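Local coordinates for protein adhesin competence repressor (Streptococcus pyogenes serotype M3, PDB 5JLU) that senses zinc and regulates transcription as a DNA-binding, winged helix-turn-helix repressor of the MarR family, at the interface of chains A and B. Coordinates in Å, arbitrary orientation; residue numbers count along the deposited sequence, not the author numbering. Chains: chain A/B, Adhesin competence repressor.

Contact 1: the interface of chains A and B. Residues chain A 125-126, 128-129, 137; chain B 136, 139-140, 143.
The ring of B:Phe140 takes a methyl group of A:Val137 on one face: CG1 sits over the ring centre, 3.9 Å from the centroid, a CH-pi contact in which the two side chains cross at about a right angle. The other methyl, CG2, turns to the base of the same side chain, 3.9 Å from B:Phe140 CB, and also meets CG2 of B:Ile136. At one corner, CD2 of A:Leu125 comes within 3.8 Å of B:Phe140 CE1, from slightly off the plane on the side away from A:Val137. With CG anti to the backbone N (chi1 171°), B:Phe140 holds its ring out toward chain A, between A:Val137 and A:Leu125.

A:Phe129 is met both at its edge and on one face. In its plane lie B:Val143 CG2, tip to tip with the ring and 3.9 Å from A:Phe129 CE1, and the carbonyl oxygens of B:Lys139 and, from its own chain, A:Leu126. The ring's tip, CZ, abuts the partner helix at the backbone of B:Phe140, 3.6 Å from its CA. Over one face, toward the CE2 side, the aliphatic part of B:Lys139 slides past in the opposite direction, its CE 3.7 Å from A:Phe129 CE2. A bend at chi3 (141°) keeps the amine above the ring's CD2-CE2 side and turns it to the carbonyl of A:Lys128, where NZ and O, 3.4 Å apart, form a weak hydrogen bond.

Hydrophobic packing thus dominates this part of the two-fold dimer interface. Chain A contributes the end of helix 105-127, the connecting A:Lys128 and A:Phe129, and A:Val137 from helix 131-149; chain B contributes successive turns of its own helix 131-149, within the helical dimerisation region typical of MarR proteins.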
ATOM      1  N   LEU A 125      -0.223   4.684  19.438  1.00 43.14           N
ATOM      2  CA  LEU A 125      -0.029   5.976  18.820  1.00 41.31           C
ATOM      3  C   LEU A 125      -1.209   6.933  19.073  1.00 46.57           C
ATOM      4  O   LEU A 125      -1.030   8.117  19.318  1.00 46.82           O
ATOM      5  CB  LEU A 125       0.196   5.663  17.389  1.00 43.60           C
ATOM      6  CG  LEU A 125       0.092   6.424  16.130  1.00 58.09           C
ATOM      7  CD1 LEU A 125       0.510   5.391  15.052  1.00 66.10           C
ATOM      8  CD2 LEU A 125      -1.333   6.903  15.897  1.00 65.46           C
ATOM      9  N   LEU A 126      -2.425   6.388  19.027  1.00 36.49           N
ATOM     10  CA  LEU A 126      -3.578   7.127  19.310  1.00 43.59           C
ATOM     11  C   LEU A 126      -3.554   7.673  20.784  1.00 41.98           C
ATOM     12  O   LEU A 126      -3.887   8.844  21.036  1.00 47.17           O
ATOM     13  CB  LEU A 126      -4.783   6.248  18.985  1.00 45.42           C
ATOM     14  CG  LEU A 126      -4.974   6.003  17.476  1.00 44.93           C
ATOM     15  CD1 LEU A 126      -6.077   4.976  17.244  1.00 44.01           C
ATOM     16  CD2 LEU A 126      -5.294   7.248  16.705  1.00 42.47           C
ATOM     17  N   LYS A 128      -1.353   8.970  22.453  1.00 48.29           N
ATOM     18  CA  LYS A 128      -0.723  10.311  22.561  1.00 47.17           C
ATOM     19  C   LYS A 128      -1.605  11.526  22.329  1.00 50.27           C
ATOM     20  O   LYS A 128      -1.137  12.664  22.438  1.00 57.56           O
ATOM     21  CB  LYS A 128       0.440  10.373  21.588  1.00 56.36           C
ATOM     22  CG  LYS A 128       1.498   9.339  21.916  1.00 54.06           C
ATOM     23  CD  LYS A 128       2.454   9.108  20.738  1.00 65.31           C
ATOM     24  CE  LYS A 128       3.705   8.379  21.230  1.00 65.63           C
ATOM     25  NZ  LYS A 128       4.797   8.419  20.231  1.00 70.77           N
ATOM     26  N   PHE A 129      -2.875  11.319  22.017  1.00 47.91           N
ATOM     27  CA  PHE A 129      -3.768  12.419  21.704  1.00 53.18           C
ATOM     28  C   PHE A 129      -4.764  12.460  22.814  1.00 54.30           C
ATOM     29  O   PHE A 129      -5.173  11.398  23.299  1.00 49.92           O
ATOM     30  CB  PHE A 129      -4.426  12.244  20.291  1.00 51.86           C
ATOM     31  CG  PHE A 129      -3.408  12.376  19.186  1.00 50.40           C
ATOM     32  CD1 PHE A 129      -2.656  11.275  18.776  1.00 43.46           C
ATOM     33  CD2 PHE A 129      -3.087  13.614  18.687  1.00 46.35           C
ATOM     34  CE1 PHE A 129      -1.666  11.418  17.802  1.00 51.62           C
ATOM     35  CE2 PHE A 129      -2.116  13.764  17.695  1.00 49.26           C
ATOM     36  CZ  PHE A 129      -1.390  12.671  17.266  1.00 45.48           C
ATOM     37  N   VAL A 137      -8.977  13.461  14.766  1.00 45.14           N
ATOM     38  CA  VAL A 137      -8.307  12.378  14.102  1.00 47.70           C
ATOM     39  C   VAL A 137      -9.343  11.462  13.452  1.00 45.23           C
ATOM     40  O   VAL A 137      -9.184  11.118  12.309  1.00 42.71           O
ATOM     41  CB  VAL A 137      -7.357  11.632  15.038  1.00 43.46           C
ATOM     42  CG1 VAL A 137      -6.891  10.331  14.389  1.00 44.82           C
ATOM     43  CG2 VAL A 137      -6.184  12.532  15.410  1.00 39.17           C
TER
ATOM     44  N   ILE B 136      -3.570  19.391  14.463  1.00 39.11           N
ATOM     45  CA  ILE B 136      -3.755  18.083  15.027  1.00 43.82           C
ATOM     46  C   ILE B 136      -3.614  17.040  13.918  1.00 51.73           C
ATOM     47  O   ILE B 136      -2.997  16.012  14.121  1.00 45.58           O
ATOM     48  CB  ILE B 136      -5.099  17.987  15.663  1.00 40.83           C
ATOM     49  CG1 ILE B 136      -5.124  18.919  16.891  1.00 54.23           C
ATOM     50  CG2 ILE B 136      -5.430  16.552  16.085  1.00 45.01           C
ATOM     51  CD1 ILE B 136      -6.544  19.220  17.291  1.00 58.25           C
ATOM     52  N   LYS B 139       0.062  16.748  13.454  1.00 48.24           N
ATOM     53  CA  LYS B 139       0.613  15.974  14.557  1.00 50.32           C
ATOM     54  C   LYS B 139       0.289  14.494  14.320  1.00 47.37           C
ATOM     55  O   LYS B 139       1.162  13.676  14.404  1.00 38.98           O
ATOM     56  CB  LYS B 139       0.098  16.485  15.912  1.00 61.13           C
ATOM     57  CG  LYS B 139       0.994  16.146  17.117  1.00 82.09           C
ATOM     58  CD  LYS B 139       0.348  16.448  18.493  1.00 93.60           C
ATOM     59  CE  LYS B 139       0.687  15.371  19.547  1.00 90.05           C
ATOM     60  NZ  LYS B 139      -0.187  15.462  20.745  1.00 88.53           N
ATOM     61  N   PHE B 140      -0.938  14.158  13.938  1.00 41.94           N
ATOM     62  CA  PHE B 140      -1.265  12.754  13.675  1.00 46.03           C
ATOM     63  C   PHE B 140      -0.460  12.142  12.501  1.00 46.22           C
ATOM     64  O   PHE B 140       0.176  11.084  12.664  1.00 43.34           O
ATOM     65  CB  PHE B 140      -2.767  12.588  13.460  1.00 42.46           C
ATOM     66  CG  PHE B 140      -3.147  11.248  12.988  1.00 45.85           C
ATOM     67  CD1 PHE B 140      -3.013  10.156  13.821  1.00 46.90           C
ATOM     68  CD2 PHE B 140      -3.619  11.069  11.690  1.00 48.47           C
ATOM     69  CE1 PHE B 140      -3.338   8.896  13.360  1.00 45.82           C
ATOM     70  CE2 PHE B 140      -3.919   9.814  11.214  1.00 48.08           C
ATOM     71  CZ  PHE B 140      -3.778   8.732  12.054  1.00 45.19           C
ATOM     72  N   VAL B 143       3.285  11.522  13.499  1.00 46.04           N
ATOM     73  CA  VAL B 143       3.602  10.347  14.330  1.00 55.54           C
ATOM     74  C   VAL B 143       3.301   8.999  13.646  1.00 44.50           C
ATOM     75  O   VAL B 143       3.993   8.003  13.840  1.00 44.01           O
ATOM     76  CB  VAL B 143       2.948  10.372  15.741  1.00 54.48           C
ATOM     77  CG1 VAL B 143       3.405  11.588  16.531  1.00 60.15           C
ATOM     78  CG2 VAL B 143       1.453  10.341  15.708  1.00 58.05           C
TER

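Contact 2: the interface of chains A and B. Residues chain A 41-42, 64-66, 70; chain B 20-21, 23-24.
B:Glu23 places its carboxylate against the start of helix 41-52 in the other chain, and each oxygen accepts from more than one donor of chain A. OE1 receives the backbone N of A:Asn41 on its syn lone pair at 2.9 Å; the side-chain amide ND2 of the same residue comes from above the carboxylate plane, the amide and carboxylate planes being 36° apart. OE2 takes the backbone N of A:Thr42, also on its syn lone pair, and the hydroxyl OG1 of A:Thr42 at 2.6 Å, nearly in line with the C-O bond. The carboxylate therefore acts as an N-terminal cap supplied by the partner, and the helix end would be expected to stabilise its negative charge.

The threonine hydroxyl also accepts a hydrogen bond from B:Asn24, whose ND2 lies 3.0 Å from OG1 and points at it close to the amide plane. The same amide nitrogen donates back to the carbonyl O of B:Leu20, which ties the asparagine, just past the end of helix 7-23, back to the last turn of that helix and helps fix its rotation. On the chain A side, CG2 of A:Ile66 lies 3.7 Å from B:Asn24 ND2, while A:Ala70 CB faces OD1.

Beneath this polar group, B:Leu20 sends CD2 to A:Thr42 CA at 3.6 Å and CD1 toward A:Leu64. Farther out, B:Lys21, bent at chi2 (-81°) and chi4, brings NZ to the carbonyl O of A:Asn65 at 3.0 Å.

The site joins the end of chain B's helix 7-23 to chain A's winged helix-turn-helix domain, touching the start of helix 41-52, the end of helix 57-64, the following turn and helix 68-80, the expected DNA-recognition helix.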
ATOM      1  N   ASN A  41      -2.086  -8.769  -1.071  1.00 37.17           N
ATOM      2  CA  ASN A  41      -2.880  -8.321   0.060  1.00 41.02           C
ATOM      3  C   ASN A  41      -4.353  -8.655  -0.150  1.00 38.48           C
ATOM      4  O   ASN A  41      -5.050  -9.029   0.795  1.00 37.65           O
ATOM      5  CB  ASN A  41      -2.711  -6.827   0.280  1.00 35.85           C
ATOM      6  CG  ASN A  41      -1.297  -6.493   0.734  1.00 39.76           C
ATOM      7  OD1 ASN A  41      -0.948  -6.642   1.922  1.00 40.73           O
ATOM      8  ND2 ASN A  41      -0.461  -6.072  -0.199  1.00 38.61           N
ATOM      9  N   THR A  42      -4.773  -8.611  -1.388  1.00 37.35           N
ATOM     10  CA  THR A  42      -6.154  -8.878  -1.720  1.00 40.09           C
ATOM     11  C   THR A  42      -6.428 -10.294  -1.335  1.00 37.42           C
ATOM     12  O   THR A  42      -7.419 -10.578  -0.711  1.00 35.32           O
ATOM     13  CB  THR A  42      -6.395  -8.723  -3.224  1.00 40.20           C
ATOM     14  OG1 THR A  42      -6.146  -7.377  -3.588  1.00 43.69           O
ATOM     15  CG2 THR A  42      -7.793  -9.062  -3.615  1.00 38.23           C
ATOM     16  N   LEU A  64     -14.593  -5.817   0.635  1.00 46.46           N
ATOM     17  CA  LEU A  64     -13.266  -5.236   0.373  1.00 50.61           C
ATOM     18  C   LEU A  64     -13.345  -4.012  -0.529  1.00 41.55           C
ATOM     19  O   LEU A  64     -12.337  -3.441  -0.819  1.00 44.00           O
ATOM     20  CB  LEU A  64     -12.352  -6.275  -0.319  1.00 46.97           C
ATOM     21  CG  LEU A  64     -12.068  -7.533   0.526  1.00 49.39           C
ATOM     22  CD1 LEU A  64     -11.374  -8.511  -0.364  1.00 47.25           C
ATOM     23  CD2 LEU A  64     -11.193  -7.219   1.725  1.00 47.37           C
ATOM     24  N   ASN A  65     -14.514  -3.742  -1.096  1.00 52.33           N
ATOM     25  CA  ASN A  65     -14.733  -2.645  -2.045  1.00 46.06           C
ATOM     26  C   ASN A  65     -13.802  -2.708  -3.228  1.00 52.88           C
ATOM     27  O   ASN A  65     -13.111  -1.743  -3.508  1.00 52.31           O
ATOM     28  CB  ASN A  65     -14.630  -1.286  -1.318  1.00 57.14           C
ATOM     29  CG  ASN A  65     -15.210  -0.131  -2.140  1.00 58.91           C
ATOM     30  OD1 ASN A  65     -16.226  -0.270  -2.802  1.00 69.18           O
ATOM     31  ND2 ASN A  65     -14.535   0.985  -2.131  1.00 62.23           N
ATOM     32  N   ILE A  66     -13.768  -3.857  -3.927  1.00 46.83           N
ATOM     33  CA  ILE A  66     -12.993  -3.968  -5.157  1.00 47.81           C
ATOM     34  C   ILE A  66     -13.930  -4.625  -6.170  1.00 45.45           C
ATOM     35  O   ILE A  66     -14.997  -5.078  -5.769  1.00 43.51           O
ATOM     36  CB  ILE A  66     -11.683  -4.765  -4.947  1.00 49.10           C
ATOM     37  CG1 ILE A  66     -11.999  -6.174  -4.392  1.00 49.31           C
ATOM     38  CG2 ILE A  66     -10.780  -4.022  -3.971  1.00 47.09           C
ATOM     39  CD1 ILE A  66     -10.809  -7.119  -4.380  1.00 56.94           C
ATOM     40  N   ALA A  70     -11.846  -8.541  -9.904  1.00 50.61           N
ATOM     41  CA  ALA A  70     -10.608  -8.623  -9.114  1.00 47.70           C
ATOM     42  C   ALA A  70     -10.746  -9.772  -8.094  1.00 45.22           C
ATOM     43  O   ALA A  70      -9.809 -10.493  -7.850  1.00 46.87           O
ATOM     44  CB  ALA A  70     -10.301  -7.292  -8.412  1.00 46.33           C
TER
ATOM     45  N   LEU B  20      -5.216  -2.299  -1.011  1.00 38.88           N
ATOM     46  CA  LEU B  20      -6.134  -2.904  -1.973  1.00 37.43           C
ATOM     47  C   LEU B  20      -6.374  -2.107  -3.242  1.00 43.46           C
ATOM     48  O   LEU B  20      -6.600  -2.689  -4.339  1.00 40.80           O
ATOM     49  CB  LEU B  20      -7.482  -3.195  -1.365  1.00 35.91           C
ATOM     50  CG  LEU B  20      -7.408  -4.163  -0.177  1.00 49.99           C
ATOM     51  CD1 LEU B  20      -8.802  -4.187   0.476  1.00 58.86           C
ATOM     52  CD2 LEU B  20      -6.935  -5.528  -0.551  1.00 48.00           C
ATOM     53  N   LYS B  21      -6.444  -0.791  -3.087  1.00 43.45           N
ATOM     54  CA  LYS B  21      -6.574   0.110  -4.227  1.00 43.36           C
ATOM     55  C   LYS B  21      -5.357   0.066  -5.124  1.00 45.52           C
ATOM     56  O   LYS B  21      -5.511  -0.036  -6.304  1.00 45.95           O
ATOM     57  CB  LYS B  21      -6.764   1.545  -3.746  1.00 47.07           C
ATOM     58  CG  LYS B  21      -8.143   1.772  -3.219  1.00 54.18           C
ATOM     59  CD  LYS B  21      -9.149   2.031  -4.373  1.00 68.61           C
ATOM     60  CE  LYS B  21     -10.584   1.671  -3.981  1.00 70.26           C
ATOM     61  NZ  LYS B  21     -10.795   0.200  -3.855  1.00 73.16           N
ATOM     62  N   GLU B  23      -3.282  -2.437  -5.497  1.00 54.03           N
ATOM     63  CA  GLU B  23      -3.313  -3.726  -6.246  1.00 51.65           C
ATOM     64  C   GLU B  23      -4.413  -3.830  -7.271  1.00 53.79           C
ATOM     65  O   GLU B  23      -4.343  -4.605  -8.189  1.00 53.55           O
ATOM     66  CB  GLU B  23      -3.487  -4.903  -5.292  1.00 49.66           C
ATOM     67  CG  GLU B  23      -2.228  -5.191  -4.510  1.00 47.69           C
ATOM     68  CD  GLU B  23      -2.410  -6.322  -3.550  1.00 49.73           C
ATOM     69  OE1 GLU B  23      -1.358  -6.641  -2.975  1.00 49.93           O
ATOM     70  OE2 GLU B  23      -3.551  -6.902  -3.365  1.00 52.47           O
ATOM     71  N   ASN B  24      -5.496  -3.127  -7.064  1.00 60.53           N
ATOM     72  CA  ASN B  24      -6.595  -3.287  -7.960  1.00 63.64           C
ATOM     73  C   ASN B  24      -6.502  -2.117  -8.942  1.00 75.06           C
ATOM     74  O   ASN B  24      -5.496  -2.090  -9.655  1.00 88.54           O
ATOM     75  CB  ASN B  24      -7.823  -3.637  -7.125  1.00 58.13           C
ATOM     76  CG  ASN B  24      -7.609  -5.017  -6.440  1.00 56.85           C
ATOM     77  OD1 ASN B  24      -7.503  -6.023  -7.140  1.00 51.81           O
ATOM     78  ND2 ASN B  24      -7.379  -5.052  -5.115  1.00 48.15           N
TER

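The C-alpha centres of contact 1 and contact 2 lie about 27 Å apart, and they share no residue or helix. Contact 1 packs the end of helix 105-127, the linker after it and helix 131-149 of one chain against helix 131-149 of the other; contact 2 links one N-terminal helix to the partner's DNA-binding domain; each recurs with the chains exchanged. Apolar packing may thus hold the dimer together while a mainly polar clasp helps set the placement of the DNA-binding domains. Zinc ligands A:His111 and A:His115 belong to helix 105-127 and A:His45 to helix 41-52, so metal binding could plausibly influence both contacts.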